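Diaminopimelate decarboxylase (Helicobacter pylori, PDB 2QGH) catalyses the pyridoxal-5'-phosphate-dependent decarboxylation of meso-diaminopimelate to L-lysine, the final step of bacterial lysine biosynthesis. Local coordinates at residues V200-L211 with L237-V248. Numbering follows the deposited sequence.
Sequences VSVHFHIGSQLL and LRFFDVGGGIGV. With PLP (pyridoxal-5'-phosphate), chain B; LYS (lysine), chain C.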
ATOM      1  N   VAL A 200      15.622 -27.967  15.120  1.00 21.74           N
ATOM      2  CA  VAL A 200      14.936 -29.128  14.569  1.00 20.01           C
ATOM      3  C   VAL A 200      14.641 -29.016  13.078  1.00 19.66           C
ATOM      4  O   VAL A 200      14.102 -29.940  12.473  1.00 20.82           O
ATOM      5  CB  VAL A 200      13.604 -29.380  15.325  1.00 18.76           C
ATOM      6  CG1 VAL A 200      13.883 -29.559  16.800  1.00 20.59           C
ATOM      7  CG2 VAL A 200      12.635 -28.214  15.116  1.00 19.14           C
ATOM      8  N   SER A 201      15.021 -27.906  12.468  1.00 17.45           N
ATOM      9  CA  SER A 201      14.702 -27.743  11.072  1.00 17.55           C
ATOM     10  C   SER A 201      15.638 -26.833  10.298  1.00 18.35           C
ATOM     11  O   SER A 201      16.283 -25.960  10.878  1.00 20.86           O
ATOM     12  CB  SER A 201      13.273 -27.207  10.974  1.00 17.82           C
ATOM     13  OG  SER A 201      12.990 -26.715   9.681  1.00 17.52           O
ATOM     14  N   VAL A 202      15.732 -27.064   8.989  1.00 16.35           N
ATOM     15  CA  VAL A 202      16.533 -26.212   8.114  1.00 15.72           C
ATOM     16  C   VAL A 202      15.468 -25.611   7.227  1.00 15.83           C
ATOM     17  O   VAL A 202      14.466 -26.268   6.935  1.00 14.47           O
ATOM     18  CB  VAL A 202      17.490 -26.973   7.166  1.00 14.74           C
ATOM     19  CG1 VAL A 202      18.851 -26.336   7.224  1.00 12.06           C
ATOM     20  CG2 VAL A 202      17.545 -28.440   7.502  1.00 17.37           C
ATOM     21  N   HIS A 203      15.676 -24.383   6.779  1.00 15.46           N
ATOM     22  CA  HIS A 203      14.678 -23.748   5.932  1.00 17.15           C
ATOM     23  C   HIS A 203      15.279 -22.831   4.869  1.00 17.87           C
ATOM     24  O   HIS A 203      16.397 -22.339   5.016  1.00 18.07           O
ATOM     25  CB  HIS A 203      13.696 -22.983   6.836  1.00 14.60           C
ATOM     26  CG  HIS A 203      12.815 -22.012   6.113  1.00 15.31           C
ATOM     27  ND1 HIS A 203      13.280 -20.815   5.613  1.00 14.90           N
ATOM     28  CD2 HIS A 203      11.492 -22.053   5.824  1.00 15.00           C
ATOM     29  CE1 HIS A 203      12.284 -20.159   5.048  1.00 14.15           C
ATOM     30  NE2 HIS A 203      11.189 -20.888   5.162  1.00 16.96           N
ATOM     31  N   PHE A 204      14.542 -22.632   3.781  1.00 19.00           N
ATOM     32  CA  PHE A 204      14.975 -21.722   2.730  1.00 19.08           C
ATOM     33  C   PHE A 204      13.786 -21.270   1.895  1.00 20.47           C
ATOM     34  O   PHE A 204      12.807 -22.004   1.721  1.00 20.73           O
ATOM     35  CB  PHE A 204      16.040 -22.357   1.822  1.00 16.93           C
ATOM     36  CG  PHE A 204      15.505 -23.398   0.867  1.00 18.16           C
ATOM     37  CD1 PHE A 204      15.654 -24.757   1.138  1.00 15.26           C
ATOM     38  CD2 PHE A 204      14.879 -23.019  -0.323  1.00 16.20           C
ATOM     39  CE1 PHE A 204      15.193 -25.716   0.239  1.00 14.37           C
ATOM     40  CE2 PHE A 204      14.418 -23.970  -1.219  1.00 14.35           C
ATOM     41  CZ  PHE A 204      14.576 -25.327  -0.937  1.00 14.14           C
ATOM     42  N   HIS A 205      13.870 -20.041   1.404  1.00 19.80           N
ATOM     43  CA  HIS A 205      12.831 -19.471   0.558  1.00 19.81           C
ATOM     44  C   HIS A 205      13.541 -18.491  -0.365  1.00 18.76           C
ATOM     45  O   HIS A 205      13.938 -17.409   0.067  1.00 15.91           O
ATOM     46  CB  HIS A 205      11.784 -18.738   1.392  1.00 20.60           C
ATOM     47  CG  HIS A 205      10.675 -18.169   0.568  1.00 22.64           C
ATOM     48  ND1 HIS A 205       9.664 -18.947   0.048  1.00 22.46           N
ATOM     49  CD2 HIS A 205      10.475 -16.920   0.086  1.00 23.73           C
ATOM     50  CE1 HIS A 205       8.891 -18.204  -0.722  1.00 23.94           C
ATOM     51  NE2 HIS A 205       9.361 -16.969  -0.716  1.00 24.65           N
ATOM     52  N   ILE A 206      13.697 -18.868  -1.632  1.00 19.05           N
ATOM     53  CA  ILE A 206      14.419 -18.031  -2.588  1.00 21.18           C
ATOM     54  C   ILE A 206      13.658 -16.967  -3.376  1.00 22.25           C
ATOM     55  O   ILE A 206      14.284 -16.158  -4.072  1.00 24.08           O
ATOM     56  CB  ILE A 206      15.205 -18.905  -3.604  1.00 22.17           C
ATOM     57  CG1 ILE A 206      14.250 -19.804  -4.387  1.00 20.96           C
ATOM     58  CG2 ILE A 206      16.235 -19.748  -2.870  1.00 21.55           C
ATOM     59  CD1 ILE A 206      14.896 -20.514  -5.563  1.00 20.22           C
ATOM     60  N   GLY A 207      12.329 -16.949  -3.278  1.00 21.82           N
ATOM     61  CA  GLY A 207      11.565 -15.948  -4.005  1.00 19.52           C
ATOM     62  C   GLY A 207      10.094 -16.279  -4.174  1.00 20.69           C
ATOM     63  O   GLY A 207       9.626 -17.327  -3.727  1.00 17.27           O
ATOM     64  N   SER A 208       9.365 -15.377  -4.828  1.00 20.43           N
ATOM     65  CA  SER A 208       7.936 -15.555  -5.064  1.00 21.08           C
ATOM     66  C   SER A 208       7.586 -15.455  -6.552  1.00 23.00           C
ATOM     67  O   SER A 208       8.318 -14.845  -7.331  1.00 25.31           O
ATOM     68  CB  SER A 208       7.140 -14.503  -4.280  1.00 19.64           C
ATOM     69  OG  SER A 208       5.747 -14.731  -4.390  1.00 15.68           O
ATOM     70  N   GLN A 209       6.460 -16.053  -6.932  1.00 24.15           N
ATOM     71  CA  GLN A 209       5.997 -16.045  -8.317  1.00 25.28           C
ATOM     72  C   GLN A 209       7.079 -16.614  -9.228  1.00 26.09           C
ATOM     73  O   GLN A 209       7.417 -16.030 -10.253  1.00 27.32           O
ATOM     74  CB  GLN A 209       5.627 -14.616  -8.735  1.00 25.62           C
ATOM     75  CG  GLN A 209       5.109 -14.441 -10.181  1.00 25.27           C
ATOM     76  CD  GLN A 209       3.968 -15.379 -10.535  1.00 26.31           C
ATOM     77  OE1 GLN A 209       3.124 -15.693  -9.701  1.00 25.44           O
ATOM     78  NE2 GLN A 209       3.930 -15.818 -11.787  1.00 29.02           N
ATOM     79  N   LEU A 210       7.617 -17.768  -8.842  1.00 27.72           N
ATOM     80  CA  LEU A 210       8.671 -18.429  -9.605  1.00 26.92           C
ATOM     81  C   LEU A 210       8.093 -19.323 -10.697  1.00 27.14           C
ATOM     82  O   LEU A 210       7.210 -20.138 -10.436  1.00 26.19           O
ATOM     83  CB  LEU A 210       9.544 -19.270  -8.671  1.00 26.45           C
ATOM     84  CG  LEU A 210      10.127 -18.559  -7.450  1.00 26.29           C
ATOM     85  CD1 LEU A 210      11.102 -19.486  -6.748  1.00 25.65           C
ATOM     86  CD2 LEU A 210      10.832 -17.286  -7.878  1.00 26.26           C
ATOM     87  N   LEU A 211       8.594 -19.167 -11.918  1.00 28.14           N
ATOM     88  CA  LEU A 211       8.119 -19.971 -13.039  1.00 28.96           C
ATOM     89  C   LEU A 211       9.156 -21.013 -13.460  1.00 30.27           C
ATOM     90  O   LEU A 211       8.839 -21.945 -14.202  1.00 29.34           O
ATOM     91  CB  LEU A 211       7.772 -19.082 -14.235  1.00 28.20           C
ATOM     92  CG  LEU A 211       6.548 -18.152 -14.193  1.00 30.57           C
ATOM     93  CD1 LEU A 211       5.287 -18.932 -13.858  1.00 27.89           C
ATOM     94  CD2 LEU A 211       6.780 -17.061 -13.184  1.00 32.93           C
ATOM     95  N   LEU A 237      17.933 -32.902  13.174  1.00 27.21           N
ATOM     96  CA  LEU A 237      16.924 -32.333  12.280  1.00 25.22           C
ATOM     97  C   LEU A 237      15.744 -33.273  12.082  1.00 24.57           C
ATOM     98  O   LEU A 237      15.919 -34.483  11.965  1.00 23.41           O
ATOM     99  CB  LEU A 237      17.527 -32.027  10.909  1.00 22.45           C
ATOM    100  CG  LEU A 237      18.686 -31.039  10.847  1.00 23.27           C
ATOM    101  CD1 LEU A 237      19.196 -30.976   9.410  1.00 21.96           C
ATOM    102  CD2 LEU A 237      18.241 -29.669  11.339  1.00 20.91           C
ATOM    103  N   ARG A 238      14.546 -32.702  12.024  1.00 24.53           N
ATOM    104  CA  ARG A 238      13.329 -33.482  11.836  1.00 24.68           C
ATOM    105  C   ARG A 238      12.516 -32.938  10.663  1.00 22.69           C
ATOM    106  O   ARG A 238      11.661 -33.638  10.123  1.00 18.99           O
ATOM    107  CB  ARG A 238      12.480 -33.447  13.117  1.00 27.67           C
ATOM    108  CG  ARG A 238      13.120 -34.176  14.321  1.00 34.39           C
ATOM    109  CD  ARG A 238      12.629 -35.635  14.422  1.00 37.21           C
ATOM    110  NE  ARG A 238      13.501 -36.507  15.219  1.00 38.16           N
ATOM    111  CZ  ARG A 238      13.241 -37.791  15.464  1.00 36.28           C
ATOM    112  NH1 ARG A 238      12.137 -38.349  14.989  1.00 35.67           N
ATOM    113  NH2 ARG A 238      14.096 -38.530  16.152  1.00 37.64           N
ATOM    114  N   PHE A 239      12.806 -31.696  10.269  1.00 20.77           N
ATOM    115  CA  PHE A 239      12.097 -31.029   9.173  1.00 20.42           C
ATOM    116  C   PHE A 239      13.018 -30.410   8.113  1.00 19.13           C
ATOM    117  O   PHE A 239      14.143 -29.991   8.399  1.00 19.67           O
ATOM    118  CB  PHE A 239      11.207 -29.903   9.721  1.00 19.91           C
ATOM    119  CG  PHE A 239      10.252 -30.335  10.796  1.00 20.03           C
ATOM    120  CD1 PHE A 239       9.041 -30.934  10.473  1.00 20.63           C
ATOM    121  CD2 PHE A 239      10.550 -30.113  12.133  1.00 19.08           C
ATOM    122  CE1 PHE A 239       8.139 -31.302  11.469  1.00 18.50           C
ATOM    123  CE2 PHE A 239       9.655 -30.476  13.134  1.00 17.77           C
ATOM    124  CZ  PHE A 239       8.443 -31.072  12.797  1.00 17.82           C
ATOM    125  N   PHE A 240      12.508 -30.334   6.890  1.00 17.44           N
ATOM    126  CA  PHE A 240      13.223 -29.738   5.768  1.00 17.04           C
ATOM    127  C   PHE A 240      12.180 -28.819   5.118  1.00 17.22           C
ATOM    128  O   PHE A 240      11.244 -29.290   4.459  1.00 18.25           O
ATOM    129  CB  PHE A 240      13.670 -30.821   4.779  1.00 16.39           C
ATOM    130  CG  PHE A 240      14.633 -30.324   3.722  1.00 15.47           C
ATOM    131  CD1 PHE A 240      15.988 -30.190   4.008  1.00 13.40           C
ATOM    132  CD2 PHE A 240      14.177 -29.988   2.446  1.00 13.71           C
ATOM    133  CE1 PHE A 240      16.880 -29.733   3.045  1.00 14.20           C
ATOM    134  CE2 PHE A 240      15.061 -29.527   1.471  1.00 14.86           C
ATOM    135  CZ  PHE A 240      16.417 -29.400   1.773  1.00 15.37           C
ATOM    136  N   ASP A 241      12.338 -27.515   5.308  1.00 15.00           N
ATOM    137  CA  ASP A 241      11.382 -26.550   4.786  1.00 14.31           C
ATOM    138  C   ASP A 241      11.822 -25.849   3.506  1.00 14.23           C
ATOM    139  O   ASP A 241      12.794 -25.101   3.505  1.00 14.74           O
ATOM    140  CB  ASP A 241      11.099 -25.503   5.861  1.00 16.90           C
ATOM    141  CG  ASP A 241       9.757 -24.842   5.687  1.00 17.59           C
ATOM    142  OD1 ASP A 241       9.369 -24.575   4.530  1.00 18.25           O
ATOM    143  OD2 ASP A 241       9.097 -24.582   6.712  1.00 19.69           O
ATOM    144  N   VAL A 242      11.074 -26.062   2.427  1.00 15.91           N
ATOM    145  CA  VAL A 242      11.388 -25.461   1.134  1.00 17.41           C
ATOM    146  C   VAL A 242      10.690 -24.121   0.877  1.00 19.26           C
ATOM    147  O   VAL A 242      10.872 -23.519  -0.182  1.00 17.80           O
ATOM    148  CB  VAL A 242      11.023 -26.414  -0.027  1.00 18.17           C
ATOM    149  CG1 VAL A 242      11.715 -27.757   0.155  1.00 18.15           C
ATOM    150  CG2 VAL A 242       9.531 -26.589  -0.095  1.00 17.39           C
ATOM    151  N   GLY A 243       9.899 -23.655   1.844  1.00 19.97           N
ATOM    152  CA  GLY A 243       9.188 -22.397   1.679  1.00 18.43           C
ATOM    153  C   GLY A 243       8.096 -22.475   0.625  1.00 19.22           C
ATOM    154  O   GLY A 243       7.582 -23.555   0.325  1.00 19.47           O
ATOM    155  N   GLY A 244       7.724 -21.326   0.072  1.00 19.59           N
ATOM    156  CA  GLY A 244       6.706 -21.293  -0.965  1.00 20.69           C
ATOM    157  C   GLY A 244       7.353 -20.796  -2.243  1.00 21.87           C
ATOM    158  O   GLY A 244       8.469 -21.204  -2.563  1.00 23.58           O
ATOM    159  N   GLY A 245       6.667 -19.933  -2.986  1.00 21.92           N
ATOM    160  CA  GLY A 245       7.268 -19.391  -4.192  1.00 20.83           C
ATOM    161  C   GLY A 245       6.763 -19.828  -5.552  1.00 19.69           C
ATOM    162  O   GLY A 245       7.110 -19.206  -6.549  1.00 21.39           O
ATOM    163  N   ILE A 246       5.963 -20.883  -5.623  1.00 21.03           N
ATOM    164  CA  ILE A 246       5.455 -21.332  -6.920  1.00 22.11           C
ATOM    165  C   ILE A 246       4.512 -20.294  -7.528  1.00 22.92           C
ATOM    166  O   ILE A 246       3.505 -19.927  -6.921  1.00 24.86           O
ATOM    167  CB  ILE A 246       4.735 -22.686  -6.788  1.00 22.62           C
ATOM    168  CG1 ILE A 246       5.772 -23.782  -6.518  1.00 21.50           C
ATOM    169  CG2 ILE A 246       3.914 -22.976  -8.046  1.00 21.28           C
ATOM    170  CD1 ILE A 246       5.216 -25.196  -6.511  1.00 20.36           C
ATOM    171  N   GLY A 247       4.848 -19.823  -8.724  1.00 22.92           N
ATOM    172  CA  GLY A 247       4.042 -18.811  -9.390  1.00 23.34           C
ATOM    173  C   GLY A 247       2.770 -19.293 -10.060  1.00 24.35           C
ATOM    174  O   GLY A 247       2.593 -20.490 -10.300  1.00 24.99           O
ATOM    175  N   VAL A 248       1.863 -18.360 -10.346  1.00 24.74           N
ATOM    176  CA  VAL A 248       0.613 -18.710 -11.011  1.00 25.16           C
ATOM    177  C   VAL A 248       0.624 -18.156 -12.426  1.00 27.39           C
ATOM    178  O   VAL A 248       1.547 -17.433 -12.818  1.00 27.90           O
ATOM    179  CB  VAL A 248      -0.642 -18.175 -10.256  1.00 25.82           C
ATOM    180  CG1 VAL A 248      -0.769 -18.868  -8.901  1.00 25.18           C
ATOM    181  CG2 VAL A 248      -0.564 -16.667 -10.087  1.00 23.48           C
TER
HETATM  182  N1  PLP B 406       7.359 -18.537   2.960  1.00 17.02           N
HETATM  183  C2  PLP B 406       8.165 -17.404   3.198  1.00 17.99           C
HETATM  184  C2A PLP B 406       9.201 -17.426   4.253  1.00 17.22           C
HETATM  185  C3  PLP B 406       7.926 -16.216   2.399  1.00 19.36           C
HETATM  186  O3  PLP B 406       8.673 -15.072   2.600  1.00 21.26           O
HETATM  187  C4  PLP B 406       6.935 -16.208   1.418  1.00 19.36           C
HETATM  188  C4A PLP B 406       6.970 -15.040   0.496  1.00 18.04           C
HETATM  189  C5  PLP B 406       6.130 -17.335   1.198  1.00 17.41           C
HETATM  190  C6  PLP B 406       6.368 -18.537   1.969  1.00 17.69           C
HETATM  191  C5A PLP B 406       4.909 -17.387   0.384  1.00 18.10           C
HETATM  192  O4P PLP B 406       5.270 -17.538  -0.970  1.00 17.92           O
HETATM  193  P   PLP B 406       4.263 -17.594  -2.032  1.00 17.17           P
HETATM  194  O1P PLP B 406       2.960 -16.747  -1.894  1.00 16.63           O
HETATM  195  O2P PLP B 406       3.905 -19.143  -2.106  1.00 17.77           O
HETATM  196  O3P PLP B 406       4.996 -17.091  -3.334  1.00 17.91           O
HETATM  197  N   LYS C 407       3.577  -9.161  -2.053  1.00 19.82           N
HETATM  198  CA  LYS C 407       4.249  -9.852  -3.198  1.00 22.77           C
HETATM  199  C   LYS C 407       3.317  -9.906  -4.409  1.00 23.07           C
HETATM  200  O   LYS C 407       2.292  -9.196  -4.371  1.00 24.45           O
HETATM  201  CB  LYS C 407       4.668 -11.272  -2.779  1.00 20.42           C
HETATM  202  CG  LYS C 407       5.736 -11.287  -1.695  1.00 18.80           C
HETATM  203  CD  LYS C 407       5.884 -12.645  -1.035  1.00 18.36           C
HETATM  204  CE  LYS C 407       6.982 -12.592   0.024  1.00 19.60           C
HETATM  205  NZ  LYS C 407       7.107 -13.830   0.867  1.00 20.66           N
HETATM  206  OXT LYS C 407       3.615 -10.645  -5.373  1.00 22.80           O
HETATM  207  O   HOH W   1       4.333 -17.302  -5.893  1.00 18.20           O
HETATM  208  O   HOH W   2       5.023 -21.486 -11.401  1.00 14.12           O
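The amide of Gln209 bonds twice to the backbone of Val248: NE2 donates in its own plane to Val248 O, a nearly straight bond (171°), while OE1 accepts from Val248 N at 3.0 Å. A bend at chi2 (52°) brings the amide back to the 237-248 segment, and the two bonds fix its rotation. Beside it, Leu210 N donates to Gly245 O (2.8 Å) and Leu210 O accepts from Gly247 N. Further back, His205 ND1 accepts in its ring plane from Gly244 N (3.1 Å), a bond that helps hold the imidazole with one face against the PLP ring, while Gly207 N lies over the opposite face.

These loops leave the C-terminal ends of neighbouring parallel strands, 197-203 and 239-241, of the eight-stranded alpha/beta barrel that carries PLP in this decarboxylase family; helix 213-232 makes the crossover between them. Gly244 and Gly245 belong to a glycine-rich loop at the cofactor phosphate: Gly245 N points straight at PLP O2P (3.0 Å), and Ser208 OG, also bonded to Arg282, donates to O3P. Water 1 links that same O3P to Gln209 N.

Back along the strands, away from the phosphate, Asp241 N donates to Val202 O and Phe204 N to Asp241 O. Asp241 OD1 accepts a hydrogen bond from Gly243 N at 2.9 Å in an Asx turn, and the carboxylate lies alongside His203, its plane 69° from the ring, with CG 3.3 Å from His203 CD2; His203 NE2 itself bonds Glu279. Toward helix 213-232, Val242 CA sits over a face of the Phe204 ring in a CH-pi contact, and Phe240 CE2 meets the ring edge at Phe204 CE1 (4.0 Å). Val202, on the same face of the sheet as Phe240, packs its CG2 against Leu237 CD1.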